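Local coordinates for lipase chaperone (Burkholderia glumae, PDB 2ES4), which assists the folding of an extracellular lipase while that enzyme passes through the periplasm, at residues V237-D242 with Q259-E264; Q256-Q259 with A265-R268. All blocks are in the same frame, centred on the assembly; numbering follows the deposited sequence.

Contact 1. Residues V237-D242 with Q259-E264; sequences VTKIAD and QTLGPE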
loop_
_atom_site.group_PDB
_atom_site.type_symbol
_atom_site.label_atom_id
_atom_site.label_comp_id
_atom_site.label_asym_id
_atom_site.label_seq_id
_atom_site.Cartn_x
_atom_site.Cartn_y
_atom_site.Cartn_z
ATOM N N VAL B 237 -14.415 -4.393 14.360
ATOM C CA VAL B 237 -13.578 -5.507 13.916
ATOM C C VAL B 237 -12.752 -6.018 15.101
ATOM O O VAL B 237 -12.646 -7.226 15.307
ATOM C CB VAL B 237 -12.625 -5.074 12.774
ATOM C CG1 VAL B 237 -11.684 -6.200 12.392
ATOM C CG2 VAL B 237 -13.423 -4.627 11.574
ATOM N N THR B 238 -12.211 -5.090 15.892
ATOM C CA THR B 238 -11.400 -5.438 17.059
ATOM C C THR B 238 -12.178 -6.232 18.108
ATOM O O THR B 238 -11.615 -7.122 18.744
ATOM C CB THR B 238 -10.787 -4.184 17.721
ATOM O OG1 THR B 238 -9.970 -3.497 16.769
ATOM C CG2 THR B 238 -9.929 -4.553 18.926
ATOM N N LYS B 239 -13.466 -5.926 18.274
ATOM C CA LYS B 239 -14.293 -6.644 19.246
ATOM C C LYS B 239 -14.387 -8.120 18.880
ATOM O O LYS B 239 -14.284 -8.990 19.746
ATOM C CB LYS B 239 -15.695 -6.057 19.312
ATOM C CG LYS B 239 -15.743 -4.608 19.761
ATOM C CD LYS B 239 -17.161 -4.131 19.937
ATOM C CE LYS B 239 -17.753 -4.814 21.120
ATOM N NZ LYS B 239 -17.092 -4.501 22.404
ATOM N N ILE B 240 -14.520 -8.386 17.581
ATOM C CA ILE B 240 -14.602 -9.752 17.078
ATOM C C ILE B 240 -13.252 -10.444 17.262
ATOM O O ILE B 240 -13.193 -11.561 17.785
ATOM C CB ILE B 240 -15.008 -9.783 15.588
ATOM C CG1 ILE B 240 -16.398 -9.165 15.414
ATOM C CG2 ILE B 240 -14.997 -11.217 15.060
ATOM C CD1 ILE B 240 -16.874 -9.072 13.980
ATOM N N ALA B 241 -12.177 -9.750 16.879
ATOM C CA ALA B 241 -10.818 -10.281 16.995
ATOM C C ALA B 241 -10.465 -10.645 18.430
ATOM O O ALA B 241 -9.892 -11.705 18.675
ATOM C CB ALA B 241 -9.810 -9.289 16.445
ATOM N N ASP B 242 -10.869 -9.794 19.375
ATOM C CA ASP B 242 -10.610 -10.027 20.796
ATOM C C ASP B 242 -11.288 -11.290 21.316
ATOM O O ASP B 242 -10.690 -12.042 22.089
ATOM C CB ASP B 242 -11.044 -8.829 21.643
ATOM C CG ASP B 242 -10.163 -7.606 21.439
ATOM O OD1 ASP B 242 -8.955 -7.760 21.147
ATOM O OD2 ASP B 242 -10.685 -6.479 21.573
ATOM N N GLN B 259 -24.924 -8.150 21.698
ATOM C CA GLN B 259 -25.202 -7.028 22.586
ATOM C C GLN B 259 -24.316 -5.808 22.375
ATOM O O GLN B 259 -24.310 -4.892 23.200
ATOM C CB GLN B 259 -25.184 -7.471 24.051
ATOM C CG GLN B 259 -23.861 -8.020 24.543
ATOM C CD GLN B 259 -23.896 -8.372 26.008
ATOM O OE1 GLN B 259 -24.764 -9.120 26.460
ATOM N NE2 GLN B 259 -22.948 -7.831 26.768
ATOM N N THR B 260 -23.541 -5.808 21.289
ATOM C CA THR B 260 -22.674 -4.681 20.971
ATOM C C THR B 260 -22.825 -4.260 19.513
ATOM O O THR B 260 -23.143 -3.104 19.230
ATOM C CB THR B 260 -21.206 -4.973 21.279
ATOM O OG1 THR B 260 -20.791 -6.180 20.625
ATOM C CG2 THR B 260 -20.961 -5.096 22.788
ATOM N N LEU B 261 -22.642 -5.205 18.594
ATOM C CA LEU B 261 -22.761 -4.922 17.164
ATOM C C LEU B 261 -24.116 -5.261 16.567
ATOM O O LEU B 261 -24.421 -4.850 15.444
ATOM C CB LEU B 261 -21.663 -5.645 16.380
ATOM C CG LEU B 261 -20.215 -5.345 16.772
ATOM C CD1 LEU B 261 -19.275 -6.092 15.838
ATOM C CD2 LEU B 261 -19.962 -3.846 16.708
ATOM N N GLY B 262 -24.928 -6.007 17.310
ATOM C CA GLY B 262 -26.236 -6.379 16.807
ATOM C C GLY B 262 -26.300 -7.837 16.400
ATOM O O GLY B 262 -25.255 -8.452 16.131
ATOM N N PRO B 263 -27.514 -8.416 16.313
ATOM C CA PRO B 263 -27.726 -9.822 15.939
ATOM C C PRO B 263 -27.246 -10.275 14.557
ATOM O O PRO B 263 -26.862 -11.436 14.396
ATOM C CB PRO B 263 -29.234 -9.998 16.115
ATOM C CG PRO B 263 -29.750 -8.646 15.871
ATOM C CD PRO B 263 -28.806 -7.759 16.587
ATOM N N GLU B 264 -27.243 -9.371 13.576
ATOM C CA GLU B 264 -26.794 -9.721 12.224
ATOM C C GLU B 264 -25.297 -9.988 12.203
ATOM O O GLU B 264 -24.856 -11.015 11.681
ATOM C CB GLU B 264 -27.142 -8.623 11.228
ATOM C CG GLU B 264 -28.627 -8.517 10.944
ATOM C CD GLU B 264 -28.978 -7.245 10.207
ATOM O OE1 GLU B 264 -28.887 -6.157 10.816
ATOM O OE2 GLU B 264 -29.344 -7.332 9.018
#
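Lys239 and Thr260 bring the two backbones nearest, with 8.8 Å between Lys239 CA and Thr260 CA, so side chains alone bridge the gap. The arrangement is a helix packed against the connection of a helical hairpin: 237-242 is part of helix 221-245, while 259-264 links helix 250-258 to helix 263-294. Lys239 and Thr260 meet tip to tip. The bend at chi3 (70°) brings CE against the threonine, with Lys239 CE 3.4 Å from Thr260 OG1, and a second at chi4 (63°) sets where NZ goes. Lys239 CE also sits 3.5 Å from Thr260 CB, tight for two carbons. The ammonium makes no hydrogen bond across the contact; Lys239 NZ lies 3.9 Å from the methyl Thr260 CG2. Thr260 OG1 turns back to hydrogen-bond the carbonyls of Gln256 and Ile257 in helix 250-258, its one proton shared between them or given to either. One residue on, Leu261 gives one methyl to each of two successive residues of helix 221-245. Leu261 CD2 lies 4.3 Å from Lys239 CD, in the aliphatic part of the lysine. The buried Ile240 also rests on Met253, and its CG1 lies 4.2 Å from the other methyl, Leu261 CD1.

Contact 2. Residues Q256-Q259 with A265-R268; sequences QIAQ and AAAR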
loop_
_atom_site.group_PDB
_atom_site.type_symbol
_atom_site.label_atom_id
_atom_site.label_comp_id
_atom_site.label_asym_id
_atom_site.label_seq_id
_atom_site.Cartn_x
_atom_site.Cartn_y
_atom_site.Cartn_z
ATOM N N GLN B 256 -21.946 -12.221 22.941
ATOM C CA GLN B 256 -21.225 -10.981 23.179
ATOM C C GLN B 256 -21.361 -9.959 22.051
ATOM O O GLN B 256 -21.561 -8.767 22.305
ATOM C CB GLN B 256 -19.752 -11.260 23.474
ATOM C CG GLN B 256 -18.955 -10.019 23.882
ATOM C CD GLN B 256 -19.600 -9.262 25.030
ATOM O OE1 GLN B 256 -19.919 -9.844 26.071
ATOM N NE2 GLN B 256 -19.844 -7.970 24.824
ATOM N N ILE B 257 -21.251 -10.426 20.814
ATOM C CA ILE B 257 -21.372 -9.538 19.668
ATOM C C ILE B 257 -22.801 -9.023 19.495
ATOM O O ILE B 257 -23.000 -7.872 19.102
ATOM C CB ILE B 257 -20.890 -10.220 18.375
ATOM C CG1 ILE B 257 -19.399 -10.542 18.464
ATOM C CG2 ILE B 257 -21.121 -9.327 17.157
ATOM C CD1 ILE B 257 -18.502 -9.327 18.628
ATOM N N ALA B 258 -23.781 -9.862 19.819
ATOM C CA ALA B 258 -25.190 -9.480 19.699
ATOM C C ALA B 258 -25.558 -8.275 20.535
ATOM O O ALA B 258 -26.364 -7.447 20.105
ATOM C CB ALA B 258 -26.091 -10.638 20.035
ATOM N N GLN B 259 -24.924 -8.150 21.698
ATOM C CA GLN B 259 -25.202 -7.028 22.586
ATOM C C GLN B 259 -24.316 -5.808 22.375
ATOM O O GLN B 259 -24.310 -4.892 23.200
ATOM C CB GLN B 259 -25.184 -7.471 24.051
ATOM C CG GLN B 259 -23.861 -8.020 24.543
ATOM C CD GLN B 259 -23.896 -8.372 26.008
ATOM O OE1 GLN B 259 -24.764 -9.120 26.460
ATOM N NE2 GLN B 259 -22.948 -7.831 26.768
ATOM N N ALA B 265 -24.532 -9.086 12.816
ATOM C CA ALA B 265 -23.081 -9.233 12.902
ATOM C C ALA B 265 -22.738 -10.407 13.813
ATOM O O ALA B 265 -21.775 -11.133 13.559
ATOM C CB ALA B 265 -22.449 -7.956 13.403
ATOM N N ALA B 266 -23.571 -10.627 14.833
ATOM C CA ALA B 266 -23.376 -11.738 15.763
ATOM C C ALA B 266 -23.501 -13.080 15.087
ATOM O O ALA B 266 -22.705 -13.979 15.350
ATOM C CB ALA B 266 -24.338 -11.655 16.906
ATOM N N ALA B 267 -24.477 -13.192 14.189
ATOM C CA ALA B 267 -24.702 -14.432 13.454
ATOM C C ALA B 267 -23.537 -14.702 12.506
ATOM O O ALA B 267 -23.065 -15.838 12.410
ATOM C CB ALA B 267 -26.005 -14.368 12.685
ATOM N N ARG B 268 -23.034 -13.644 11.865
ATOM C CA ARG B 268 -21.903 -13.770 10.944
ATOM C C ARG B 268 -20.623 -14.141 11.686
ATOM O O ARG B 268 -19.865 -14.999 11.223
ATOM C CB ARG B 268 -21.685 -12.479 10.162
ATOM C CG ARG B 268 -22.805 -12.143 9.193
ATOM C CD ARG B 268 -22.434 -10.977 8.309
ATOM N NE ARG B 268 -22.273 -9.737 9.066
ATOM C CZ ARG B 268 -23.193 -8.777 9.166
ATOM N NH1 ARG B 268 -24.364 -8.899 8.554
ATOM N NH2 ARG B 268 -22.916 -7.669 9.840
#
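Ile257 and Ala258, in the last turn of helix 250-258, pack against Ala265 and Ala266 near the start of helix 263-294. This is the tight end of a helical hairpin, where the chain heads back, roughly antiparallel, after a short connection. Along 256-259, Gln256 comes first and turns its side chain to Leu243 on helix 221-245. Ile257 follows and makes its share of the contact mainly through its CG2 methyl. Its chi1 of -64° sets CG2 anti to the backbone N, and that methyl lies over the peptide link between Ala265 and Ala266. Ile257 CG2 is 3.6 Å from Ala266 CA, while the carbonyl carbon Ala265 C is 3.9 Å from the same methyl. The methyl of Ala265 is only brushed, with 4.2 Å between Ile257 CG2 and Ala265 CB. The isoleucine's other branch leads away from helix 263-294.

At Ala258 the backbones come closest, Ala258 CA lying 4.9 Å from Ala266 CA. Such an approach suits the small side chains on both sides: Ala266 CB points at the end of the opposing helix and reaches its main chain, 3.5 Å from Ala258 N. The two methyls also meet directly, with 3.7 Å between Ala258 CB and Ala266 CB. At Gln259 the backbone leaves helical geometry. No hydrogen bond crosses between the segments, so the fit is entirely van der Waals.

Ile257 also touches Leu243, so helix 221-245 packs on helix 250-258 as well. Past Ala266, Arg268 hydrogen-bonds through NE to the backbone of the other protein chain of the assembly, which Ala265 also packs against; the start of helix 263-294 thus touches both helix 250-258 and that other chain.

The centres of contacts 1 and 2 are 5 Å apart, and the two share Gln259. Along the chain come helix 221-245, helix 250-258, the turn at 259-262 and helix 263-294: contact 2 closes the last two helices together, and contact 1 sets their connection on the first. Direct touches join them, Ile240 CG1 lying 3.8 Å from Ile257 CD1, and Gly262 N probably hydrogen-bonding to Ile257 O. Three successive helices are thus packed into one cluster within the lipase chaperone family region. Residues of both contacts also meet the other protein chain, so the cluster contributes to the interface with the other protein of the assembly.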